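Local coordinates for protein KLLA0F20702p (Kluyveromyces lactis, PDB 5Y5A) that is the yeast Est1 protein, which probably recruits telomerase to chromosome ends by binding the telomere protein Cdc13, at residues 94-97 against 98-102; 211-214 against 215-218; 241-244 against 245-248. One frame throughout, in Å; residues are numbered along the deposited sequence.

The three contacts follow one another along the chain in the largely helical N-terminal part of Est1, whose sequence families belong to the TPR clan. Contact 1 lies within helix 78-105, contact 2 in the loop between helices 179-206 and 218-230, and contact 3 near the end of helix 235-247. The centres of contacts 1 and 2 are about 20 Å apart, those of contacts 1 and 3 about 18 Å and those of contacts 2 and 3 about 9 Å. Through Tyr212 and Phe217 the loop packs on His247, and Tyr212 OH also lies against the Arg101 guanidinium. Contact 2 thus bridges contact 1, in the telomerase-activating region, and contact 3, in the DNA/RNA binding region.

Contact 1 of 3, residues 94-97 against 98-102; sequences FKYF and QNWRN
Tyr96 and Trp100 lie one turn apart on the alpha-helix 78-105, an i to i+4 aromatic pair whose side chains run alongside each other in the same direction. Tyr96 has its CG anti to the backbone N (chi1 177°), which carries the ring forward along the helix to the indole. The phenol then meets the indole with its outer end: Tyr96 CZ is 3.6 Å from Trp100 CD1, and Tyr96 OH is 3.5 Å from the same carbon. The six-membered ring of the indole leads off beyond the tyrosine, and the planes of the phenol and the five-membered ring meet obliquely, at 53°.

Beneath the rings the backbone is stitched in the usual i to i+4 way. Trp100 N donates to Tyr96 O at 3.0 Å, and Asn99 N donates to Lys95 O at 2.9 Å. Gln98 N bonds to Phe94 O and only weakly to Lys95 O.

Phe94 and Phe97 belong to the buried side. Phe94 stacks on Tyr201 of helix 179-206, while Phe97 packs on Leu119 and Leu123 of helix 113-144, so the buried side of the helix packs against both neighbours. Arg101 sends its charged end to Asp210, a salt bridge that ties the helix to the chain beyond 179-206.

On the face bearing Gln98, the side chain bends about its CB-CG bond and turns its amide along the helix toward the next turn. There Gln98 NE2 donates to Asn102 OD1 at 3.3 Å, with the acceptor lying in the plane of the glutamine amide.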
ATOM      1  N   PHE A  94     -12.910   6.468 -21.555  1.00 66.96           N
ATOM      2  CA  PHE A  94     -11.878   5.442 -21.453  1.00 66.83           C
ATOM      3  C   PHE A  94     -12.462   4.034 -21.475  1.00 73.33           C
ATOM      4  O   PHE A  94     -11.869   3.115 -22.037  1.00 74.00           O
ATOM      5  CB  PHE A  94     -11.059   5.650 -20.187  1.00 60.88           C
ATOM      6  CG  PHE A  94      -9.966   6.663 -20.339  1.00 62.98           C
ATOM      7  CD1 PHE A  94      -9.079   6.590 -21.402  1.00 63.50           C
ATOM      8  CD2 PHE A  94      -9.827   7.698 -19.426  1.00 65.88           C
ATOM      9  CE1 PHE A  94      -8.064   7.524 -21.550  1.00 66.22           C
ATOM     10  CE2 PHE A  94      -8.815   8.642 -19.568  1.00 68.27           C
ATOM     11  CZ  PHE A  94      -7.934   8.553 -20.632  1.00 65.74           C
ATOM     12  N   LYS A  95     -13.630   3.876 -20.862  1.00 76.83           N
ATOM     13  CA  LYS A  95     -14.329   2.599 -20.863  1.00 82.10           C
ATOM     14  C   LYS A  95     -14.685   2.169 -22.285  1.00 83.57           C
ATOM     15  O   LYS A  95     -14.538   1.000 -22.639  1.00 85.03           O
ATOM     16  CB  LYS A  95     -15.588   2.681 -19.997  1.00 88.08           C
ATOM     17  CG  LYS A  95     -16.342   1.368 -19.859  1.00 94.77           C
ATOM     18  CD  LYS A  95     -17.430   1.467 -18.802  1.00 98.44           C
ATOM     19  CE  LYS A  95     -18.318   0.235 -18.804  1.00100.17           C
ATOM     20  NZ  LYS A  95     -19.482   0.401 -17.889  1.00101.74           N
ATOM     21  N   TYR A  96     -15.137   3.120 -23.099  1.00 83.74           N
ATOM     22  CA  TYR A  96     -15.546   2.827 -24.473  1.00 81.47           C
ATOM     23  C   TYR A  96     -14.370   2.346 -25.312  1.00 78.69           C
ATOM     24  O   TYR A  96     -14.518   1.458 -26.148  1.00 84.52           O
ATOM     25  CB  TYR A  96     -16.183   4.057 -25.124  1.00 86.02           C
ATOM     26  CG  TYR A  96     -16.570   3.855 -26.576  1.00 95.80           C
ATOM     27  CD1 TYR A  96     -17.758   3.220 -26.918  1.00100.99           C
ATOM     28  CD2 TYR A  96     -15.747   4.303 -27.606  1.00 98.65           C
ATOM     29  CE1 TYR A  96     -18.115   3.031 -28.245  1.00106.27           C
ATOM     30  CE2 TYR A  96     -16.097   4.121 -28.937  1.00104.12           C
ATOM     31  CZ  TYR A  96     -17.282   3.484 -29.249  1.00107.50           C
ATOM     32  OH  TYR A  96     -17.637   3.299 -30.568  1.00111.46           O
ATOM     33  N   PHE A  97     -13.206   2.943 -25.089  1.00 77.25           N
ATOM     34  CA  PHE A  97     -11.988   2.517 -25.767  1.00 81.01           C
ATOM     35  C   PHE A  97     -11.549   1.124 -25.314  1.00 77.35           C
ATOM     36  O   PHE A  97     -10.960   0.370 -26.091  1.00 72.11           O
ATOM     37  CB  PHE A  97     -10.867   3.529 -25.530  1.00 86.49           C
ATOM     38  CG  PHE A  97     -10.978   4.755 -26.383  1.00 91.06           C
ATOM     39  CD1 PHE A  97     -11.915   5.729 -26.099  1.00 94.02           C
ATOM     40  CD2 PHE A  97     -10.145   4.929 -27.473  1.00 95.94           C
ATOM     41  CE1 PHE A  97     -12.022   6.855 -26.890  1.00 98.03           C
ATOM     42  CE2 PHE A  97     -10.247   6.051 -28.269  1.00100.32           C
ATOM     43  CZ  PHE A  97     -11.185   7.017 -27.976  1.00 99.91           C
ATOM     44  N   GLN A  98     -11.898   0.770 -24.091  1.00 70.82           N
ATOM     45  CA  GLN A  98     -11.578  -0.533 -23.560  1.00 80.33           C
ATOM     46  C   GLN A  98     -12.447  -1.548 -24.266  1.00 83.85           C
ATOM     47  O   GLN A  98     -11.954  -2.461 -24.892  1.00 86.33           O
ATOM     48  CB  GLN A  98     -11.837  -0.564 -22.060  1.00 81.47           C
ATOM     49  CG  GLN A  98     -11.411  -1.842 -21.376  1.00 87.26           C
ATOM     50  CD  GLN A  98      -9.920  -2.055 -21.401  1.00 91.34           C
ATOM     51  OE1 GLN A  98      -9.176  -1.311 -20.796  1.00 92.20           O
ATOM     52  NE2 GLN A  98      -9.482  -3.089 -22.093  1.00 92.65           N
ATOM     53  N   ASN A  99     -13.749  -1.370 -24.160  1.00 83.40           N
ATOM     54  CA  ASN A  99     -14.713  -2.254 -24.816  1.00 86.93           C
ATOM     55  C   ASN A  99     -14.368  -2.486 -26.274  1.00 89.45           C
ATOM     56  O   ASN A  99     -14.425  -3.608 -26.777  1.00 91.43           O
ATOM     57  CB  ASN A  99     -16.125  -1.676 -24.722  1.00 87.08           C
ATOM     58  CG  ASN A  99     -16.635  -1.626 -23.302  1.00 92.63           C
ATOM     59  OD1 ASN A  99     -15.855  -1.659 -22.350  1.00 95.34           O
ATOM     60  ND2 ASN A  99     -17.954  -1.548 -23.151  1.00 93.98           N
ATOM     61  N   TRP A 100     -14.003  -1.403 -26.945  1.00 91.63           N
ATOM     62  CA  TRP A 100     -13.657  -1.466 -28.347  1.00 95.61           C
ATOM     63  C   TRP A 100     -12.344  -2.219 -28.550  1.00 92.14           C
ATOM     64  O   TRP A 100     -12.236  -3.035 -29.460  1.00 94.54           O
ATOM     65  CB  TRP A 100     -13.567  -0.059 -28.930  1.00108.07           C
ATOM     66  CG  TRP A 100     -14.231   0.063 -30.256  1.00125.23           C
ATOM     67  CD1 TRP A 100     -15.470   0.588 -30.517  1.00129.27           C
ATOM     68  CD2 TRP A 100     -13.706  -0.361 -31.513  1.00133.78           C
ATOM     69  NE1 TRP A 100     -15.737   0.522 -31.857  1.00133.88           N
ATOM     70  CE2 TRP A 100     -14.669  -0.056 -32.492  1.00135.74           C
ATOM     71  CE3 TRP A 100     -12.508  -0.964 -31.909  1.00136.46           C
ATOM     72  CZ2 TRP A 100     -14.472  -0.337 -33.833  1.00138.65           C
ATOM     73  CZ3 TRP A 100     -12.318  -1.241 -33.232  1.00137.65           C
ATOM     74  CH2 TRP A 100     -13.292  -0.927 -34.177  1.00139.02           C
ATOM     75  N   ARG A 101     -11.346  -1.945 -27.711  1.00 90.44           N
ATOM     76  CA  ARG A 101     -10.072  -2.658 -27.795  1.00 94.18           C
ATOM     77  C   ARG A 101     -10.281  -4.156 -27.635  1.00 97.79           C
ATOM     78  O   ARG A 101      -9.580  -4.968 -28.244  1.00 97.85           O
ATOM     79  CB  ARG A 101      -9.089  -2.170 -26.730  1.00 88.21           C
ATOM     80  CG  ARG A 101      -7.759  -2.918 -26.752  1.00 86.35           C
ATOM     81  CD  ARG A 101      -6.964  -2.714 -25.470  1.00 84.25           C
ATOM     82  NE  ARG A 101      -5.656  -3.361 -25.532  1.00 84.13           N
ATOM     83  CZ  ARG A 101      -5.407  -4.590 -25.090  1.00 78.57           C
ATOM     84  NH1 ARG A 101      -6.383  -5.313 -24.550  1.00 71.01           N
ATOM     85  NH2 ARG A 101      -4.183  -5.094 -25.192  1.00 75.30           N
ATOM     86  N   ASN A 102     -11.254  -4.516 -26.811  1.00 97.34           N
ATOM     87  CA  ASN A 102     -11.570  -5.914 -26.590  1.00 97.98           C
ATOM     88  C   ASN A 102     -12.367  -6.517 -27.747  1.00106.79           C
ATOM     89  O   ASN A 102     -12.594  -7.724 -27.782  1.00109.98           O
ATOM     90  CB  ASN A 102     -12.321  -6.072 -25.273  1.00 90.83           C
ATOM     91  CG  ASN A 102     -11.521  -5.559 -24.092  1.00 86.71           C
ATOM     92  OD1 ASN A 102     -10.288  -5.533 -24.123  1.00 88.21           O
ATOM     93  ND2 ASN A 102     -12.219  -5.142 -23.046  1.00 84.59           N
TER

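Contact 2 of 3, residues 211-214 against 215-218; sequences RYQQ and ADFQ
Asp216 folds its carboxylate back over the turn it closes, and meets the backbone of Gln213. Residues 213-216 form a type I beta-turn, with Gln214 and Ala215 at its two corners, and the bond that defines it is weak: Asp216 N lies 3.5 Å from Gln213 O. With its CG beside the backbone N (chi1 -66°), the aspartate brings OD2 to 2.6 Å from Gln213 N. That bond is bent, 118° at the hydrogen, and so weak, short as it is. The first and last residues of the turn are therefore joined twice, once by main chain and once by the carboxylate.

Gln214 and Ala215, both exposed, cover each other chiefly through the peptide that links them. Gln214 CB sits 3.1 Å from Ala215 N, and each CB points away from the other's segment overall. Gln214 carries its chain outward in extended form at the exposed corner.

Next to the turn, Tyr212 and Phe217 touch. Phe217 CE2 lies 3.7 Å from Tyr212 CD2, and Phe217 CZ comes over one face of the tyrosine ring. Their planes differ by 50°, an oblique crossing of two rings. The carboxylate takes another place around the same phenol: Asp216 OD2 is at the ring's edge, near its plane, and 3.6 Å from Tyr212 CB.

The turn lies in the loop between helices 179-206 and 218-230, with Phe217 at the N-cap position of the latter. Tyr212 stacks on His207 and touches Ile204, whereas Phe217 packs on Arg200 and Ile203 of helix 179-206 and meets the His247 ring near the end of helix 235-247.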
ATOM      1  N   ARG A 211       0.563  -8.915 -23.364  1.00 91.07           N
ATOM      2  CA  ARG A 211       1.860  -9.129 -22.727  1.00 91.15           C
ATOM      3  C   ARG A 211       2.499  -7.792 -22.370  1.00 87.34           C
ATOM      4  O   ARG A 211       2.737  -6.966 -23.250  1.00 91.13           O
ATOM      5  CB  ARG A 211       2.804  -9.906 -23.644  1.00 99.16           C
ATOM      6  CG  ARG A 211       2.324 -11.274 -24.078  1.00106.28           C
ATOM      7  CD  ARG A 211       3.396 -11.939 -24.926  1.00114.44           C
ATOM      8  NE  ARG A 211       3.007 -13.265 -25.392  1.00121.97           N
ATOM      9  CZ  ARG A 211       3.789 -14.058 -26.117  1.00126.89           C
ATOM     10  NH1 ARG A 211       5.006 -13.656 -26.458  1.00128.92           N
ATOM     11  NH2 ARG A 211       3.358 -15.254 -26.500  1.00128.04           N
ATOM     12  N   TYR A 212       2.789  -7.584 -21.089  1.00 79.74           N
ATOM     13  CA  TYR A 212       3.404  -6.338 -20.638  1.00 77.65           C
ATOM     14  C   TYR A 212       4.631  -6.584 -19.758  1.00 85.90           C
ATOM     15  O   TYR A 212       4.537  -7.249 -18.723  1.00 83.79           O
ATOM     16  CB  TYR A 212       2.406  -5.482 -19.850  1.00 64.54           C
ATOM     17  CG  TYR A 212       1.089  -5.173 -20.534  1.00 59.46           C
ATOM     18  CD1 TYR A 212       0.024  -6.056 -20.456  1.00 61.07           C
ATOM     19  CD2 TYR A 212       0.897  -3.974 -21.213  1.00 64.62           C
ATOM     20  CE1 TYR A 212      -1.188  -5.770 -21.054  1.00 70.14           C
ATOM     21  CE2 TYR A 212      -0.311  -3.680 -21.820  1.00 65.88           C
ATOM     22  CZ  TYR A 212      -1.351  -4.582 -21.735  1.00 73.15           C
ATOM     23  OH  TYR A 212      -2.565  -4.307 -22.327  1.00 77.90           O
ATOM     24  N   GLN A 213       5.772  -6.028 -20.152  1.00 91.81           N
ATOM     25  CA  GLN A 213       6.971  -6.112 -19.327  1.00 96.45           C
ATOM     26  C   GLN A 213       6.808  -5.230 -18.096  1.00 96.62           C
ATOM     27  O   GLN A 213       5.839  -4.480 -17.988  1.00 98.74           O
ATOM     28  CB  GLN A 213       8.219  -5.702 -20.112  1.00103.05           C
ATOM     29  CG  GLN A 213       8.541  -6.595 -21.301  1.00107.68           C
ATOM     30  CD  GLN A 213       7.742  -6.241 -22.540  1.00109.97           C
ATOM     31  OE1 GLN A 213       6.963  -5.289 -22.540  1.00109.08           O
ATOM     32  NE2 GLN A 213       7.936  -7.006 -23.607  1.00112.07           N
ATOM     33  N   GLN A 214       7.765  -5.316 -17.180  1.00 99.76           N
ATOM     34  CA  GLN A 214       7.669  -4.651 -15.881  1.00100.26           C
ATOM     35  C   GLN A 214       7.541  -3.132 -15.968  1.00 88.96           C
ATOM     36  O   GLN A 214       6.704  -2.529 -15.294  1.00 81.79           O
ATOM     37  CB  GLN A 214       8.891  -4.997 -15.031  1.00114.02           C
ATOM     38  CG  GLN A 214       9.055  -6.475 -14.722  1.00124.32           C
ATOM     39  CD  GLN A 214      10.286  -6.750 -13.877  1.00130.24           C
ATOM     40  OE1 GLN A 214      11.365  -6.213 -14.138  1.00134.38           O
ATOM     41  NE2 GLN A 214      10.127  -7.582 -12.852  1.00127.38           N
ATOM     42  N   ALA A 215       8.379  -2.524 -16.803  1.00 84.56           N
ATOM     43  CA  ALA A 215       8.536  -1.076 -16.829  1.00 78.01           C
ATOM     44  C   ALA A 215       7.567  -0.381 -17.779  1.00 72.79           C
ATOM     45  O   ALA A 215       7.685   0.819 -18.016  1.00 76.22           O
ATOM     46  CB  ALA A 215       9.972  -0.717 -17.204  1.00 81.54           C
ATOM     47  N   ASP A 216       6.612  -1.129 -18.322  1.00 63.07           N
ATOM     48  CA  ASP A 216       5.644  -0.547 -19.245  1.00 61.59           C
ATOM     49  C   ASP A 216       4.717   0.444 -18.548  1.00 63.83           C
ATOM     50  O   ASP A 216       4.159   1.335 -19.186  1.00 64.46           O
ATOM     51  CB  ASP A 216       4.815  -1.644 -19.915  1.00 66.35           C
ATOM     52  CG  ASP A 216       5.649  -2.535 -20.817  1.00 79.27           C
ATOM     53  OD1 ASP A 216       6.726  -2.087 -21.267  1.00 74.32           O
ATOM     54  OD2 ASP A 216       5.225  -3.680 -21.078  1.00 88.27           O
ATOM     55  N   PHE A 217       4.551   0.279 -17.241  1.00 61.64           N
ATOM     56  CA  PHE A 217       3.642   1.124 -16.477  1.00 59.49           C
ATOM     57  C   PHE A 217       4.412   2.053 -15.562  1.00 61.08           C
ATOM     58  O   PHE A 217       3.877   2.567 -14.590  1.00 66.66           O
ATOM     59  CB  PHE A 217       2.655   0.261 -15.689  1.00 53.95           C
ATOM     60  CG  PHE A 217       1.640  -0.412 -16.563  1.00 60.50           C
ATOM     61  CD1 PHE A 217       0.481   0.248 -16.931  1.00 56.38           C
ATOM     62  CD2 PHE A 217       1.873  -1.681 -17.071  1.00 65.27           C
ATOM     63  CE1 PHE A 217      -0.447  -0.362 -17.756  1.00 61.15           C
ATOM     64  CE2 PHE A 217       0.953  -2.293 -17.902  1.00 60.95           C
ATOM     65  CZ  PHE A 217      -0.211  -1.634 -18.242  1.00 62.30           C
ATOM     66  N   GLN A 218       5.671   2.275 -15.905  1.00 63.49           N
ATOM     67  CA  GLN A 218       6.545   3.125 -15.119  1.00 70.48           C
ATOM     68  C   GLN A 218       5.985   4.538 -14.980  1.00 66.89           C
ATOM     69  O   GLN A 218       6.058   5.134 -13.909  1.00 64.00           O
ATOM     70  CB  GLN A 218       7.941   3.173 -15.749  1.00 78.36           C
ATOM     71  CG  GLN A 218       9.034   3.657 -14.810  1.00 84.22           C
ATOM     72  CD  GLN A 218      10.383   3.744 -15.492  1.00 91.79           C
ATOM     73  OE1 GLN A 218      10.480   4.156 -16.645  1.00 96.14           O
ATOM     74  NE2 GLN A 218      11.434   3.345 -14.783  1.00 95.01           N
TER

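Contact 3 of 3, residues 241-244 against 245-248; sequences RGIC and YTHT
Near the C-terminal end of the alpha-helix 235-247, in the DNA/RNA binding region of Est1, the last turns carry side chains that fold back over carbonyl groups of the preceding turn. Tyr245 N donates to Arg241 O at 3.1 Å, and Thr246 N to Gly242 O at 3.0 Å. His247 N turns instead to Cys244 O, three residues back, at 3.0 Å.

Tyr245, with its CG beside the backbone N (chi1 -70°), lays its ring close to the helix, and CD2 comes to 3.2 Å from Arg241 O. The ring then reaches Leu221 of helix 218-230 and Gln257 of helix 251-263. Arg241, buried, holds its guanidinium between Gln257, Asp225 and Ser228.

Thr246 OG1 donates to Ile243 O, though the modelled 2.4 Å is too short to be trusted. Its methyl CG2 packs at 3.3 Å on Gly242 O. Ile243 and His247 run side by side, pointing the same way, with Ile243 CG2 3.9 Å from His247 NE2, while His247 CD2 lies 3.2 Å from Ile243 O.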
ATOM      1  N   ARG A 241      -2.625   1.412  -8.521  1.00 51.27           N
ATOM      2  CA  ARG A 241      -1.299   0.816  -8.628  1.00 47.22           C
ATOM      3  C   ARG A 241      -1.400  -0.697  -8.791  1.00 46.28           C
ATOM      4  O   ARG A 241      -0.705  -1.301  -9.610  1.00 45.17           O
ATOM      5  CB  ARG A 241      -0.460   1.142  -7.399  1.00 46.60           C
ATOM      6  CG  ARG A 241       0.607   2.169  -7.653  1.00 56.28           C
ATOM      7  CD  ARG A 241       1.775   1.943  -6.735  1.00 52.54           C
ATOM      8  NE  ARG A 241       1.360   2.113  -5.355  1.00 57.74           N
ATOM      9  CZ  ARG A 241       1.266   3.294  -4.756  1.00 64.89           C
ATOM     10  NH1 ARG A 241       0.877   3.364  -3.491  1.00 66.39           N
ATOM     11  NH2 ARG A 241       1.564   4.403  -5.425  1.00 60.98           N
ATOM     12  N   GLY A 242      -2.269  -1.301  -7.990  1.00 42.24           N
ATOM     13  CA  GLY A 242      -2.490  -2.733  -8.055  1.00 41.98           C
ATOM     14  C   GLY A 242      -3.034  -3.147  -9.401  1.00 37.05           C
ATOM     15  O   GLY A 242      -2.731  -4.230  -9.898  1.00 41.70           O
ATOM     16  N   ILE A 243      -3.850  -2.284  -9.998  1.00 40.05           N
ATOM     17  CA  ILE A 243      -4.411  -2.588 -11.302  1.00 41.61           C
ATOM     18  C   ILE A 243      -3.286  -2.630 -12.330  1.00 45.45           C
ATOM     19  O   ILE A 243      -3.262  -3.519 -13.181  1.00 47.39           O
ATOM     20  CB  ILE A 243      -5.504  -1.584 -11.714  1.00 43.76           C
ATOM     21  CG1 ILE A 243      -6.716  -1.741 -10.792  1.00 50.35           C
ATOM     22  CG2 ILE A 243      -5.950  -1.837 -13.145  1.00 47.75           C
ATOM     23  CD1 ILE A 243      -7.815  -0.738 -11.036  1.00 57.97           C
ATOM     24  N   CYS A 244      -2.337  -1.701 -12.235  1.00 45.00           N
ATOM     25  CA  CYS A 244      -1.156  -1.770 -13.092  1.00 47.29           C
ATOM     26  C   CYS A 244      -0.449  -3.120 -12.928  1.00 48.61           C
ATOM     27  O   CYS A 244      -0.076  -3.736 -13.910  1.00 52.34           O
ATOM     28  CB  CYS A 244      -0.177  -0.630 -12.784  1.00 48.49           C
ATOM     29  SG  CYS A 244      -0.776   1.043 -13.118  1.00 51.56           S
ATOM     30  N   TYR A 245      -0.284  -3.589 -11.692  1.00 45.32           N
ATOM     31  CA  TYR A 245       0.465  -4.824 -11.472  1.00 42.38           C
ATOM     32  C   TYR A 245      -0.276  -6.064 -11.979  1.00 46.22           C
ATOM     33  O   TYR A 245       0.355  -7.075 -12.296  1.00 49.89           O
ATOM     34  CB  TYR A 245       0.823  -4.987  -9.986  1.00 44.24           C
ATOM     35  CG  TYR A 245       1.857  -3.983  -9.513  1.00 45.92           C
ATOM     36  CD1 TYR A 245       3.102  -3.890 -10.133  1.00 50.61           C
ATOM     37  CD2 TYR A 245       1.588  -3.128  -8.457  1.00 46.63           C
ATOM     38  CE1 TYR A 245       4.047  -2.964  -9.707  1.00 58.15           C
ATOM     39  CE2 TYR A 245       2.520  -2.205  -8.021  1.00 53.15           C
ATOM     40  CZ  TYR A 245       3.746  -2.122  -8.645  1.00 61.77           C
ATOM     41  OH  TYR A 245       4.662  -1.197  -8.193  1.00 62.37           O
ATOM     42  N   THR A 246      -1.600  -5.993 -12.086  1.00 45.61           N
ATOM     43  CA  THR A 246      -2.337  -7.100 -12.692  1.00 49.31           C
ATOM     44  C   THR A 246      -1.958  -7.277 -14.169  1.00 52.92           C
ATOM     45  O   THR A 246      -1.986  -8.393 -14.688  1.00 54.60           O
ATOM     46  CB  THR A 246      -3.871  -6.924 -12.597  1.00 42.29           C
ATOM     47  OG1 THR A 246      -4.273  -5.714 -13.253  1.00 45.36           O
ATOM     48  CG2 THR A 246      -4.319  -6.889 -11.151  1.00 32.06           C
ATOM     49  N   HIS A 247      -1.605  -6.185 -14.843  1.00 49.93           N
ATOM     50  CA  HIS A 247      -1.276  -6.266 -16.266  1.00 53.82           C
ATOM     51  C   HIS A 247       0.069  -6.952 -16.479  1.00 55.06           C
ATOM     52  O   HIS A 247       0.255  -7.667 -17.457  1.00 53.74           O
ATOM     53  CB  HIS A 247      -1.249  -4.878 -16.915  1.00 57.04           C
ATOM     54  CG  HIS A 247      -2.550  -4.147 -16.835  1.00 59.16           C
ATOM     55  ND1 HIS A 247      -3.714  -4.636 -17.385  1.00 58.15           N
ATOM     56  CD2 HIS A 247      -2.870  -2.958 -16.271  1.00 60.37           C
ATOM     57  CE1 HIS A 247      -4.699  -3.784 -17.153  1.00 61.10           C
ATOM     58  NE2 HIS A 247      -4.212  -2.756 -16.482  1.00 59.76           N
ATOM     59  N   THR A 248       1.006  -6.725 -15.565  1.00 54.08           N
ATOM     60  CA  THR A 248       2.333  -7.322 -15.678  1.00 55.32           C
ATOM     61  C   THR A 248       2.359  -8.680 -15.004  1.00 50.51           C
ATOM     62  O   THR A 248       3.412  -9.306 -14.897  1.00 52.49           O
ATOM     63  CB  THR A 248       3.423  -6.428 -15.052  1.00 62.73           C
ATOM     64  OG1 THR A 248       3.174  -6.265 -13.647  1.00 62.02           O
ATOM     65  CG2 THR A 248       3.440  -5.067 -15.729  1.00 69.73           C
TER